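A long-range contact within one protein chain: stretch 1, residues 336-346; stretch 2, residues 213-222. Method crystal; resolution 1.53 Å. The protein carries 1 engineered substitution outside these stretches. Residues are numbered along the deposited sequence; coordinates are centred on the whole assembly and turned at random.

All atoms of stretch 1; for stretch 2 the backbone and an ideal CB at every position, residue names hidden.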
# COMPACT_ATOMS: atom_id res chain seq x y z
N PRO A 336 3.39 -2.00 -8.12
CA PRO A 336 2.73 -3.27 -7.82
C PRO A 336 2.08 -3.91 -9.03
O PRO A 336 1.72 -3.24 -10.00
CB PRO A 336 1.62 -2.83 -6.85
CG PRO A 336 1.24 -1.47 -7.38
CD PRO A 336 2.54 -0.84 -7.84
N ILE A 337 1.80 -5.21 -8.89
CA ILE A 337 0.96 -5.91 -9.85
C ILE A 337 -0.46 -5.34 -9.82
O ILE A 337 -0.93 -4.82 -8.79
CB ILE A 337 0.86 -7.42 -9.57
CG1 ILE A 337 0.40 -7.66 -8.13
CG2 ILE A 337 2.10 -8.13 -9.99
CD1 ILE A 337 -0.27 -8.97 -7.89
N PHE A 338 -1.16 -5.50 -10.94
CA PHE A 338 -2.60 -5.29 -10.99
C PHE A 338 -3.21 -6.21 -12.04
O PHE A 338 -2.82 -6.16 -13.22
CB PHE A 338 -2.95 -3.83 -11.31
CG PHE A 338 -4.43 -3.55 -11.32
CD1 PHE A 338 -5.03 -2.98 -10.21
CD2 PHE A 338 -5.22 -3.87 -12.42
CE1 PHE A 338 -6.41 -2.72 -10.20
CE2 PHE A 338 -6.56 -3.63 -12.41
CZ PHE A 338 -7.17 -3.05 -11.30
N LEU A 339 -4.16 -7.03 -11.62
CA LEU A 339 -4.90 -7.87 -12.55
C LEU A 339 -6.30 -8.09 -12.00
O LEU A 339 -6.54 -7.88 -10.81
CB LEU A 339 -4.17 -9.20 -12.82
CG LEU A 339 -3.90 -10.26 -11.77
CD1 LEU A 339 -3.46 -11.57 -12.46
CD2 LEU A 339 -2.84 -9.80 -10.77
N ALA A 340 -7.23 -8.48 -12.86
CA ALA A 340 -8.60 -8.64 -12.37
C ALA A 340 -9.38 -9.57 -13.28
O ALA A 340 -9.06 -9.77 -14.45
CB ALA A 340 -9.30 -7.29 -12.28
N HIS A 341 -10.44 -10.15 -12.70
CA HIS A 341 -11.33 -11.06 -13.40
C HIS A 341 -12.74 -10.86 -12.88
O HIS A 341 -12.93 -10.74 -11.67
CB HIS A 341 -10.94 -12.52 -13.17
CG HIS A 341 -12.01 -13.48 -13.59
ND1 HIS A 341 -13.05 -13.84 -12.75
CD2 HIS A 341 -12.22 -14.14 -14.75
CE1 HIS A 341 -13.85 -14.68 -13.38
NE2 HIS A 341 -13.37 -14.88 -14.60
N GLY A 342 -13.72 -10.83 -13.78
CA GLY A 342 -15.09 -10.87 -13.35
C GLY A 342 -16.03 -10.44 -14.44
O GLY A 342 -15.63 -10.07 -15.55
N PRO A 343 -17.32 -10.45 -14.11
CA PRO A 343 -18.33 -10.15 -15.14
C PRO A 343 -18.22 -8.73 -15.69
O PRO A 343 -18.59 -8.50 -16.85
CB PRO A 343 -19.66 -10.39 -14.41
CG PRO A 343 -19.33 -10.34 -12.97
CD PRO A 343 -17.92 -10.81 -12.82
N ALA A 344 -17.69 -7.79 -14.92
CA ALA A 344 -17.53 -6.42 -15.38
C ALA A 344 -16.24 -6.18 -16.16
O ALA A 344 -16.09 -5.11 -16.76
CB ALA A 344 -17.57 -5.45 -14.20
N PHE A 345 -15.33 -7.15 -16.19
CA PHE A 345 -14.01 -6.96 -16.77
C PHE A 345 -13.86 -7.66 -18.12
O PHE A 345 -14.44 -8.72 -18.36
CB PHE A 345 -12.94 -7.45 -15.79
CG PHE A 345 -12.67 -6.49 -14.69
CD1 PHE A 345 -13.10 -6.74 -13.39
CD2 PHE A 345 -11.99 -5.31 -14.94
CE1 PHE A 345 -12.84 -5.84 -12.38
CE2 PHE A 345 -11.73 -4.40 -13.93
CZ PHE A 345 -12.17 -4.67 -12.64
N ARG A 346 -13.06 -7.06 -18.99
CA ARG A 346 -12.72 -7.71 -20.25
C ARG A 346 -11.93 -8.99 -20.00
O ARG A 346 -11.49 -9.27 -18.88
CB ARG A 346 -11.92 -6.75 -21.13
CG ARG A 346 -12.74 -5.58 -21.57
CD ARG A 346 -11.89 -4.48 -22.13
NE ARG A 346 -11.40 -4.81 -23.45
CZ ARG A 346 -10.80 -3.93 -24.26
NH1 ARG A 346 -10.63 -2.68 -23.86
NH2 ARG A 346 -10.40 -4.32 -25.47
N UNK A 213 -19.34 -18.12 -6.72
CA UNK A 213 -19.07 -16.70 -6.77
C UNK A 213 -18.13 -16.31 -7.90
O UNK A 213 -18.05 -15.12 -8.23
CB UNK A 213 -18.48 -16.24 -5.43
N UNK A 214 -17.42 -17.27 -8.49
CA UNK A 214 -16.35 -16.95 -9.44
C UNK A 214 -16.85 -16.09 -10.59
O UNK A 214 -16.17 -15.16 -11.03
CB UNK A 214 -15.73 -18.24 -9.99
N UNK A 215 -18.02 -16.39 -11.14
CA UNK A 215 -18.47 -15.58 -12.26
C UNK A 215 -19.46 -14.48 -11.88
O UNK A 215 -20.06 -13.89 -12.77
CB UNK A 215 -19.11 -16.49 -13.31
N UNK A 216 -19.61 -14.15 -10.60
CA UNK A 216 -20.40 -12.97 -10.24
C UNK A 216 -19.72 -12.06 -9.23
O UNK A 216 -20.38 -11.15 -8.71
CB UNK A 216 -21.75 -13.41 -9.68
N UNK A 217 -18.46 -12.29 -8.91
CA UNK A 217 -17.66 -11.36 -8.12
C UNK A 217 -16.57 -10.85 -9.04
O UNK A 217 -15.95 -11.64 -9.75
CB UNK A 217 -17.08 -12.02 -6.86
N UNK A 218 -16.35 -9.54 -9.04
CA UNK A 218 -15.20 -8.95 -9.73
C UNK A 218 -14.01 -9.03 -8.78
O UNK A 218 -13.99 -8.33 -7.76
CB UNK A 218 -15.47 -7.51 -10.16
N UNK A 219 -13.06 -9.91 -9.09
CA UNK A 219 -11.87 -10.13 -8.29
C UNK A 219 -10.75 -9.22 -8.81
O UNK A 219 -10.38 -9.31 -9.98
CB UNK A 219 -11.45 -11.60 -8.33
N UNK A 220 -10.22 -8.37 -7.94
CA UNK A 220 -9.14 -7.46 -8.29
C UNK A 220 -7.97 -7.85 -7.42
O UNK A 220 -8.09 -7.86 -6.19
CB UNK A 220 -9.53 -5.99 -8.10
N UNK A 221 -6.84 -8.21 -8.04
CA UNK A 221 -5.66 -8.66 -7.32
C UNK A 221 -4.58 -7.61 -7.54
O UNK A 221 -4.16 -7.37 -8.68
CB UNK A 221 -5.20 -10.05 -7.78
N UNK A 222 -4.11 -7.00 -6.46
CA UNK A 222 -3.11 -5.96 -6.60
C UNK A 222 -2.21 -5.96 -5.37
O UNK A 222 -2.09 -6.98 -4.67
CB UNK A 222 -3.77 -4.59 -6.80

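Stretch 1 offers an extended segment up to His341, then a type I turn from Gly342 to Phe345, and the paired strand segments of the two stretches run antiparallel. Position 213 has nothing of stretch 1 within reach of its CB, so the contact sets no preference; it is Leu213, whose carbonyl O receives the amide of 216.

At 214 the CB points sideways, 5.3 Å from His341 CE1. A long, flat side chain could turn back to cover the imidazole; an aromatic suits best. Trp214 does it with chi1 t: its six-membered ring stacks offset on His341, centroids 3.9 Å apart and planes at 11°. A water lies beside this stack, 2.8 Å from both His341 ND1 and the Trp214 O, and 2.7 Å from the carbonyl O of 217.

Position 215 faces open space, and small or polar residues would serve. Asn215 brings OD1 to 3.8 Å from His341 CE1, at the ring edge. At 216 and 217 the CB points away, leaving the choice to other surroundings; they are Asn216 and Val217. Pro343 CG packs 3.9 Å from Asn216 CA.

Position 218 is the most telling. Its CB points sideways, 3.8 Å from Phe345 CE1, and the turn presents the amide of Ala344. A short side chain with an acceptor fits, Asn or Asp above all. Asn218, chi1 m, accepts from Ala344 N at OD1 (2.9 Å), pinning the turn to the strand. The close approach also bears on Gly342: a CB there would lie 2.5 Å from Asn218 OD1, a clash.

At 219 to 221 the strand pairs in register with His341, Ala340 and Leu339. At 219 the backbone does the bonding, N to His341 O (2.7 Å) and O from His341 N (2.8 Å); the CB shares the sheet face of His341 and Leu339, where an aliphatic residue would fit, and Leu219 is found.

At 220 the CB shares a sheet face with Ala340, whose small methyl leaves room near Phe338 and Phe345. A branched or long aliphatic suits: Ile220 places CG2 3.6 Å from Phe338 CE1 and CG1 4.0 Å from Phe345 CE1.

At 221 the CB meets Leu339 CD2, with Ile337 CD1 beyond; beta-branched or other aliphatic residues would do. Val221 sets CG1 4.0 Å from Ile337 CD1, while its N donates to Leu339 O (2.8 Å).

At 222 the ideal CB lies 3.5 Å from Ile337 O, an acceptor inviting a short hydroxyl, Ser or Thr. Thr222 OG1 donates to Ile337 O (2.7 Å), beside the edge of the Phe338 ring.

Stretch 2, residues 213-222: LWNNVNLIVT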
# COMPACT_ATOMS: atom_id res chain seq x y z
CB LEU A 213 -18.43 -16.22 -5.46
CG LEU A 213 -19.27 -16.34 -4.18
CD1 LEU A 213 -18.37 -16.10 -2.98
CD2 LEU A 213 -20.35 -15.31 -4.23
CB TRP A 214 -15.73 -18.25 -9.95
CG TRP A 214 -14.72 -18.06 -11.03
CD1 TRP A 214 -14.83 -18.46 -12.33
CD2 TRP A 214 -13.44 -17.43 -10.90
NE1 TRP A 214 -13.69 -18.11 -13.03
CE2 TRP A 214 -12.82 -17.49 -12.17
CE3 TRP A 214 -12.75 -16.83 -9.84
CZ2 TRP A 214 -11.55 -16.95 -12.41
CZ3 TRP A 214 -11.49 -16.30 -10.08
CH2 TRP A 214 -10.90 -16.36 -11.35
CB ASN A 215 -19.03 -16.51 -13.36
CG ASN A 215 -17.91 -17.15 -14.16
OD1 ASN A 215 -17.02 -16.43 -14.67
ND2 ASN A 215 -17.87 -18.47 -14.19
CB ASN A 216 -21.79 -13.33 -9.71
CG ASN A 216 -21.77 -14.47 -8.75
OD1 ASN A 216 -21.77 -14.28 -7.53
ND2 ASN A 216 -21.74 -15.68 -9.29
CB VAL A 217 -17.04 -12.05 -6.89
CG1 VAL A 217 -15.99 -11.13 -6.23
CG2 VAL A 217 -18.13 -12.46 -5.91
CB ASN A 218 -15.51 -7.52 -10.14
CG ASN A 218 -16.62 -7.45 -11.17
OD1 ASN A 218 -16.42 -7.80 -12.33
ND2 ASN A 218 -17.82 -7.05 -10.74
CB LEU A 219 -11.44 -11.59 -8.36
CG LEU A 219 -10.09 -11.97 -7.75
CD1 LEU A 219 -10.10 -11.68 -6.25
CD2 LEU A 219 -9.78 -13.41 -8.02
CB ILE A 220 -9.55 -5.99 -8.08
CG1 ILE A 220 -10.74 -5.64 -9.00
CG2 ILE A 220 -8.34 -5.06 -8.28
CD1 ILE A 220 -11.35 -4.32 -8.74
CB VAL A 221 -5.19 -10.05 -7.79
CG1 VAL A 221 -3.93 -10.47 -7.03
CG2 VAL A 221 -6.30 -11.07 -7.62
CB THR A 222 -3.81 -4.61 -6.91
OG1 THR A 222 -2.84 -3.62 -7.28
CG2 THR A 222 -4.66 -4.11 -5.76
O HOH W 1 -14.09 -13.54 -10.18
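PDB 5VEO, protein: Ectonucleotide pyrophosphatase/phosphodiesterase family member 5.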